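Local coordinates for protein enoyl-CoA hydratase (Geobacillus kaustophilus, PDB 2PPY) that probably catalyses the reversible addition of water to the double bond of 2-enoyl-CoA thioesters in fatty acid beta-oxidation, at residues A[34-37]-A[38-42]; A[87-90]-A[91-95]. All coordinates share one frame; numbering follows the deposited sequence.

Contact 1: residues A[34-37]-A[38-42]; sequences LEFY and KEFNA
Glu35 and Lys38, one turn apart on the same helix, form a salt bridge at its surface. The gap of 3.4 Å between Glu35 OE1 and Lys38 NZ makes the bond a weak one, and a water bridges the two groups, accepting from Lys38 NZ at 2.7 Å and donating weakly to Glu35 OE1. Both chains are bent where they meet: Glu35 at chi2 (57°), while Lys38 leaves its backbone with CG anti to the carbonyl carbon and then turns at chi3 (65°), which brings NZ round to the carboxylate. The lysine's aliphatic part is used as well, since its CD lies 3.8 Å from Leu34 CG. Glu35 OE2 is 4.7 Å from Glu39 OE2, so the like charges probably feel each other; Glu39 OE1 is held elsewhere, by the backbone N of Tyr10.

Helix 34-48 is the crossover of a beta-alpha-beta unit between the parallel strands 19-24 and 55-60, part of the crotonase fold, and its other side is aromatic. Phe36 and Phe40 point the same way, side by side, with planes only 22° apart. Their centroids are 5.8 Å apart and the rings are slid so far that they hardly overlap; what lies over the Phe36 face, toward its rim, is Phe40 CB, 4.2 Å from Phe36 CZ. Phe36 reaches Leu24 and Phe40 reaches Ile22, both on strand 19-24. Tyr37 CE1 meets Phe40 CD2 obliquely at 4.2 Å. Beneath these side chains the helical bonds run from Lys38 N to Leu34 O, Glu39 N to Glu35 O and Phe40 N to Phe36 O, and the next, from Asn41 N to Tyr37 O, measures 2.8 Å. Asn41 OD1 accepts from Lys96 of helix 80-99.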
loop_
_atom_site.group_PDB
_atom_site.type_symbol
_atom_site.label_atom_id
_atom_site.label_comp_id
_atom_site.label_asym_id
_atom_site.label_seq_id
_atom_site.Cartn_x
_atom_site.Cartn_y
_atom_site.Cartn_z
ATOM N N LEU A 34 -12.671 -11.019 -28.621
ATOM C CA LEU A 34 -11.234 -11.062 -28.378
ATOM C C LEU A 34 -10.445 -10.392 -29.491
ATOM O O LEU A 34 -9.497 -9.656 -29.229
ATOM C CB LEU A 34 -10.752 -12.512 -28.206
ATOM C CG LEU A 34 -9.240 -12.696 -27.997
ATOM C CD1 LEU A 34 -8.764 -11.823 -26.839
ATOM C CD2 LEU A 34 -8.926 -14.161 -27.725
ATOM N N GLU A 35 -10.838 -10.644 -30.735
ATOM C CA GLU A 35 -10.146 -10.063 -31.874
ATOM C C GLU A 35 -10.137 -8.532 -31.817
ATOM O O GLU A 35 -9.155 -7.899 -32.209
ATOM C CB GLU A 35 -10.793 -10.546 -33.177
ATOM C CG GLU A 35 -9.978 -10.261 -34.423
ATOM C CD GLU A 35 -8.582 -10.858 -34.363
ATOM O OE1 GLU A 35 -8.458 -12.075 -34.096
ATOM O OE2 GLU A 35 -7.608 -10.106 -34.589
ATOM N N PHE A 36 -11.222 -7.932 -31.336
ATOM C CA PHE A 36 -11.262 -6.478 -31.240
ATOM C C PHE A 36 -10.149 -5.985 -30.330
ATOM O O PHE A 36 -9.392 -5.085 -30.691
ATOM C CB PHE A 36 -12.587 -5.975 -30.667
ATOM C CG PHE A 36 -12.507 -4.557 -30.159
ATOM C CD1 PHE A 36 -12.315 -3.499 -31.043
ATOM C CD2 PHE A 36 -12.557 -4.286 -28.793
ATOM C CE1 PHE A 36 -12.158 -2.188 -30.573
ATOM C CE2 PHE A 36 -12.401 -2.979 -28.313
ATOM C CZ PHE A 36 -12.204 -1.930 -29.207
ATOM N N TYR A 37 -10.065 -6.572 -29.139
ATOM C CA TYR A 37 -9.046 -6.174 -28.178
ATOM C C TYR A 37 -7.636 -6.451 -28.663
ATOM O O TYR A 37 -6.702 -5.740 -28.294
ATOM C CB TYR A 37 -9.302 -6.837 -26.825
ATOM C CG TYR A 37 -9.943 -5.877 -25.842
ATOM C CD1 TYR A 37 -9.200 -4.839 -25.276
ATOM C CD2 TYR A 37 -11.300 -5.965 -25.527
ATOM C CE1 TYR A 37 -9.792 -3.910 -24.419
ATOM C CE2 TYR A 37 -11.902 -5.039 -24.670
ATOM C CZ TYR A 37 -11.140 -4.015 -24.121
ATOM O OH TYR A 37 -11.720 -3.102 -23.267
ATOM N N LYS A 38 -7.480 -7.471 -29.501
ATOM C CA LYS A 38 -6.163 -7.779 -30.040
ATOM C C LYS A 38 -5.760 -6.628 -30.960
ATOM O O LYS A 38 -4.595 -6.243 -31.009
ATOM C CB LYS A 38 -6.195 -9.113 -30.795
ATOM C CG LYS A 38 -6.411 -10.303 -29.866
ATOM C CD LYS A 38 -6.745 -11.588 -30.605
ATOM C CE LYS A 38 -5.604 -12.061 -31.478
ATOM N NZ LYS A 38 -5.952 -13.351 -32.139
ATOM N N GLU A 39 -6.738 -6.058 -31.664
ATOM C CA GLU A 39 -6.469 -4.934 -32.554
ATOM C C GLU A 39 -6.262 -3.650 -31.752
ATOM O O GLU A 39 -5.384 -2.849 -32.068
ATOM C CB GLU A 39 -7.619 -4.730 -33.546
ATOM C CG GLU A 39 -7.907 -5.926 -34.450
ATOM C CD GLU A 39 -8.704 -5.540 -35.686
ATOM O OE1 GLU A 39 -9.692 -4.792 -35.550
ATOM O OE2 GLU A 39 -8.344 -5.986 -36.796
ATOM N N PHE A 40 -7.074 -3.456 -30.715
ATOM C CA PHE A 40 -6.959 -2.266 -29.874
ATOM C C PHE A 40 -5.588 -2.263 -29.192
ATOM O O PHE A 40 -4.941 -1.218 -29.072
ATOM C CB PHE A 40 -8.069 -2.244 -28.815
ATOM C CG PHE A 40 -8.194 -0.928 -28.093
ATOM C CD1 PHE A 40 -8.508 0.233 -28.791
ATOM C CD2 PHE A 40 -7.996 -0.846 -26.720
ATOM C CE1 PHE A 40 -8.631 1.456 -28.131
ATOM C CE2 PHE A 40 -8.116 0.373 -26.050
ATOM C CZ PHE A 40 -8.430 1.526 -26.758
ATOM N N ASN A 41 -5.152 -3.442 -28.754
ATOM C CA ASN A 41 -3.849 -3.594 -28.111
ATOM C C ASN A 41 -2.733 -3.232 -29.090
ATOM O O ASN A 41 -1.768 -2.562 -28.727
ATOM C CB ASN A 41 -3.651 -5.039 -27.649
ATOM C CG ASN A 41 -2.306 -5.254 -26.990
ATOM O OD1 ASN A 41 -2.039 -4.729 -25.910
ATOM N ND2 ASN A 41 -1.444 -6.017 -27.645
ATOM N N ALA A 42 -2.868 -3.687 -30.334
ATOM C CA ALA A 42 -1.871 -3.401 -31.366
ATOM C C ALA A 42 -1.787 -1.903 -31.642
ATOM O O ALA A 42 -0.701 -1.363 -31.855
ATOM C CB ALA A 42 -2.212 -4.148 -32.649
HETATM O O HOH W 1 -5.204 -12.936 -34.736
#

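Contact 2: residues A[87-90]-A[91-95]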
loop_
_atom_site.group_PDB
_atom_site.type_symbol
_atom_site.label_atom_id
_atom_site.label_comp_id
_atom_site.label_asym_id
_atom_site.label_seq_id
_atom_site.Cartn_x
_atom_site.Cartn_y
_atom_site.Cartn_z
ATOM N N CYS A 87 -10.858 -12.198 -20.412
ATOM C CA CYS A 87 -10.935 -11.062 -19.501
ATOM C C CYS A 87 -9.560 -10.548 -19.093
ATOM O O CYS A 87 -9.333 -9.343 -19.067
ATOM C CB CYS A 87 -11.748 -11.438 -18.259
ATOM S SG CYS A 87 -13.521 -11.690 -18.607
ATOM N N LEU A 88 -8.644 -11.461 -18.782
ATOM C CA LEU A 88 -7.293 -11.077 -18.383
ATOM C C LEU A 88 -6.618 -10.258 -19.477
ATOM O O LEU A 88 -6.024 -9.221 -19.198
ATOM C CB LEU A 88 -6.447 -12.316 -18.067
ATOM C CG LEU A 88 -4.996 -12.075 -17.631
ATOM C CD1 LEU A 88 -4.933 -11.041 -16.498
ATOM C CD2 LEU A 88 -4.389 -13.403 -17.170
ATOM N N PHE A 89 -6.720 -10.714 -20.721
ATOM C CA PHE A 89 -6.106 -9.993 -21.837
ATOM C C PHE A 89 -6.707 -8.600 -22.025
ATOM O O PHE A 89 -5.986 -7.632 -22.282
ATOM C CB PHE A 89 -6.255 -10.771 -23.146
ATOM C CG PHE A 89 -5.599 -10.096 -24.315
ATOM C CD1 PHE A 89 -4.217 -10.120 -24.460
ATOM C CD2 PHE A 89 -6.356 -9.384 -25.236
ATOM C CE1 PHE A 89 -3.598 -9.437 -25.507
ATOM C CE2 PHE A 89 -5.748 -8.697 -26.285
ATOM C CZ PHE A 89 -4.366 -8.724 -26.420
ATOM N N CYS A 90 -8.027 -8.500 -21.918
ATOM C CA CYS A 90 -8.692 -7.209 -22.069
ATOM C C CYS A 90 -8.221 -6.243 -20.982
ATOM O O CYS A 90 -7.933 -5.080 -21.261
ATOM C CB CYS A 90 -10.210 -7.377 -21.982
ATOM S SG CYS A 90 -10.927 -8.332 -23.335
ATOM N N ASN A 91 -8.148 -6.732 -19.748
ATOM C CA ASN A 91 -7.707 -5.911 -18.628
ATOM C C ASN A 91 -6.274 -5.421 -18.813
ATOM O O ASN A 91 -5.989 -4.236 -18.637
ATOM C CB ASN A 91 -7.831 -6.685 -17.311
ATOM C CG ASN A 91 -9.232 -6.636 -16.736
ATOM O OD1 ASN A 91 -9.806 -5.560 -16.583
ATOM N ND2 ASN A 91 -9.787 -7.798 -16.402
ATOM N N GLU A 92 -5.375 -6.329 -19.175
ATOM C CA GLU A 92 -3.982 -5.959 -19.387
ATOM C C GLU A 92 -3.880 -4.936 -20.514
ATOM O O GLU A 92 -3.028 -4.046 -20.486
ATOM C CB GLU A 92 -3.145 -7.201 -19.714
ATOM C CG GLU A 92 -3.145 -8.232 -18.586
ATOM C CD GLU A 92 -2.249 -9.426 -18.863
ATOM O OE1 GLU A 92 -2.182 -9.857 -20.031
ATOM O OE2 GLU A 92 -1.627 -9.944 -17.907
ATOM N N THR A 93 -4.757 -5.057 -21.507
ATOM C CA THR A 93 -4.745 -4.112 -22.617
ATOM C C THR A 93 -5.137 -2.737 -22.081
ATOM O O THR A 93 -4.444 -1.748 -22.317
ATOM C CB THR A 93 -5.728 -4.528 -23.724
ATOM O OG1 THR A 93 -5.312 -5.784 -24.281
ATOM C CG2 THR A 93 -5.768 -3.469 -24.833
ATOM N N LEU A 94 -6.243 -2.679 -21.347
ATOM C CA LEU A 94 -6.688 -1.414 -20.784
ATOM C C LEU A 94 -5.630 -0.853 -19.830
ATOM O O LEU A 94 -5.419 0.357 -19.781
ATOM C CB LEU A 94 -8.026 -1.588 -20.054
ATOM C CG LEU A 94 -9.242 -1.945 -20.925
ATOM C CD1 LEU A 94 -10.511 -1.806 -20.084
ATOM C CD2 LEU A 94 -9.324 -1.018 -22.152
ATOM N N ASP A 95 -4.953 -1.728 -19.092
ATOM C CA ASP A 95 -3.924 -1.283 -18.151
ATOM C C ASP A 95 -2.787 -0.516 -18.832
ATOM O O ASP A 95 -2.171 0.362 -18.222
ATOM C CB ASP A 95 -3.311 -2.474 -17.392
ATOM C CG ASP A 95 -4.323 -3.226 -16.542
ATOM O OD1 ASP A 95 -5.315 -2.617 -16.093
ATOM O OD2 ASP A 95 -4.107 -4.436 -16.307
#
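Thr93 grips the carbonyl of Phe89 twice. Its backbone N donates to Phe89 O at 3.0 Å, and its hydroxyl donates to the same oxygen, with OG1 2.8 Å from Phe89 O; the two donors come from opposite faces of the carbonyl plane. The chi1 of -64°, which sets OG1 beside the threonine's own N, makes the second bond possible. The same OG1 stands over one face of the Phe89 ring, 3.6 Å from CE2 and offset toward the rim.

The neighbouring carbonyls each receive a regular helical N-H: Asn91 N reaches Cys87 O at an N-H...O angle of 165°, Glu92 N reaches Leu88 O, and Leu94 N reaches Cys90 O at 2.9 Å. Asn91 ND2 donates to Gly147 O and also lies 3.1 Å from Cys87 O. Glu92 runs extended beyond CG and crosses Leu88, with OE2 3.8 Å from Leu88 CD1, so a methyl group borders the carboxylate. Its oxygens form salt bridges to another copy of the protein: OE1 to Arg48 and OE2 to Arg99 of the second subunit. Asp95 OD1 pairs with Arg153 of its own chain.

Two arginines facing a buried carboxylate would be expected to keep Glu92 ionised, and the chemistry implies that this stretch of helix 80-99 serves subunit assembly as well as the fold of the monomer.

Contacts 1 and 2 each span successive turns of a single helix, 34-48 and 80-99, and these helices pack together with the contact centres 10 Å apart. Tyr37 is the main joint: its CD2 lies 3.2 Å from Cys90 SG, its CD1 3.7 Å from Thr93 CG2, and its OH 3.4 Å from Leu94 CD2. Contact 1 is partly buried, having an aromatic side against the sheet and a charged, hydrated side at the surface, where the salt bridge is weak and internal. Contact 2 is buried, and there the carboxylates are paired with groups outside the helix turn, one of them across a subunit interface.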